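PDB 3T7K: regulator of Ty1 transposition protein 107 from Saccharomyces cerevisiae, which binds histone H2A phosphorylated during the DNA damage response, through a C-terminal pair of BRCT repeats. Local coordinates for residues N148-P151 with G152-T156. Sequence-based numbering, arbitrary orientation.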
loop_
_atom_site.group_PDB
_atom_site.type_symbol
_atom_site.label_atom_id
_atom_site.label_comp_id
_atom_site.label_asym_id
_atom_site.label_seq_id
_atom_site.Cartn_x
_atom_site.Cartn_y
_atom_site.Cartn_z
ATOM N N ASN C 148 -7.627 28.286 -17.684
ATOM C CA ASN C 148 -7.233 27.438 -18.801
ATOM C C ASN C 148 -5.890 27.818 -19.392
ATOM O O ASN C 148 -5.245 26.996 -20.032
ATOM C CB ASN C 148 -8.300 27.469 -19.903
ATOM C CG ASN C 148 -8.235 26.254 -20.810
ATOM O OD1 ASN C 148 -7.341 25.422 -20.680
ATOM N ND2 ASN C 148 -9.183 26.146 -21.736
ATOM N N ASP C 149 -5.468 29.059 -19.181
ATOM C CA ASP C 149 -4.218 29.540 -19.765
ATOM C C ASP C 149 -3.030 29.442 -18.813
ATOM O O ASP C 149 -2.068 30.204 -18.928
ATOM C CB ASP C 149 -4.365 30.984 -20.267
ATOM C CG ASP C 149 -4.465 31.992 -19.138
ATOM O OD1 ASP C 149 -4.592 33.203 -19.434
ATOM O OD2 ASP C 149 -4.426 31.584 -17.956
ATOM N N ILE C 150 -3.105 28.518 -17.862
ATOM C CA ILE C 150 -2.011 28.328 -16.924
ATOM C C ILE C 150 -0.825 27.695 -17.651
ATOM O O ILE C 150 -0.982 26.700 -18.355
ATOM C CB ILE C 150 -2.439 27.465 -15.705
ATOM C CG1 ILE C 150 -1.440 27.619 -14.555
ATOM C CG2 ILE C 150 -2.631 26.000 -16.103
ATOM C CD1 ILE C 150 -1.627 28.880 -13.704
ATOM N N PRO C 151 0.360 28.307 -17.522
ATOM C CA PRO C 151 1.625 27.780 -18.050
ATOM C C PRO C 151 1.932 26.360 -17.567
ATOM O O PRO C 151 1.977 26.106 -16.360
ATOM C CB PRO C 151 2.671 28.772 -17.517
ATOM C CG PRO C 151 1.928 29.690 -16.567
ATOM C CD PRO C 151 0.513 29.676 -17.013
ATOM N N GLY C 152 2.160 25.458 -18.516
ATOM C CA GLY C 152 2.324 24.042 -18.235
ATOM C C GLY C 152 1.100 23.306 -18.749
ATOM O O GLY C 152 1.156 22.119 -19.103
ATOM N N GLY C 153 -0.020 24.026 -18.804
ATOM C CA GLY C 153 -1.266 23.444 -19.266
ATOM C C GLY C 153 -1.999 22.706 -18.161
ATOM O O GLY C 153 -1.381 22.099 -17.291
ATOM N N VAL C 154 -3.324 22.760 -18.206
ATOM C CA VAL C 154 -4.152 22.236 -17.133
ATOM C C VAL C 154 -3.988 20.745 -16.867
ATOM O O VAL C 154 -4.206 20.290 -15.751
ATOM C CB VAL C 154 -5.640 22.517 -17.389
ATOM C CG1 VAL C 154 -5.870 24.018 -17.509
ATOM C CG2 VAL C 154 -6.114 21.786 -18.628
ATOM N N ASP C 155 -3.642 19.972 -17.885
ATOM C CA ASP C 155 -3.584 18.523 -17.692
ATOM C C ASP C 155 -2.435 18.127 -16.769
ATOM O O ASP C 155 -2.583 17.241 -15.930
ATOM C CB ASP C 155 -3.479 17.795 -19.033
ATOM C CG ASP C 155 -4.712 17.999 -19.908
ATOM O OD1 ASP C 155 -5.840 18.024 -19.360
ATOM O OD2 ASP C 155 -4.550 18.134 -21.143
ATOM N N THR C 156 -1.304 18.808 -16.925
ATOM C CA THR C 156 -0.110 18.538 -16.140
ATOM C C THR C 156 -0.257 19.115 -14.749
ATOM O O THR C 156 -0.187 18.397 -13.738
ATOM C CB THR C 156 1.113 19.201 -16.774
ATOM O OG1 THR C 156 1.438 18.514 -17.985
ATOM C CG2 THR C 156 2.310 19.138 -15.830
#
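A single backbone hydrogen bond ties the turn between Ile150 and Gly153: the amide N of Gly153 donates to O of Ile150 over 2.9 Å. This is the bond of a type II beta turn with Pro151 and Gly152 at its corners. Proline suits the first corner, with phi already restricted by its ring, while Gly152 has the positive phi (109°) of the second, a conformation readily adopted by glycine. Gly153 also has a positive phi and serves as N-cap of helix 154-163, where its O receives a weak bond of 3.3 Å from N of Thr156.

In the latter of the two C-terminal BRCT repeats the turn thus joins strand 143-147 to the helix that follows it, at a surface site. Thr156, the third residue of that helix, packs on an apolar side chain of the bound peptide, which places the start of the helix beside the ligand.

Van der Waals contacts line the inside of the bend, with one apolar side-chain pair among them. CG2 of Ile150 faces the helix start, 3.9 Å from N of Val154 and 4.0 Å from its CG1, whereas CG1 of Ile150 lies anti to the backbone N (chi1 -163°) and carries CD1 away from the helix start. Val154 presents the same CG1 methyl to Asn148, whose OD1 approaches it to 3.8 Å and whose CA lies at 3.9 Å, a van der Waals contact between obliquely set side chains. Both Asn148 and Val154 touch Val171 of strand 168-172, while Ile150 and Pro151 rest on Thr203, whose hydroxyl is hydrogen-bonded to OD2 of Asp149.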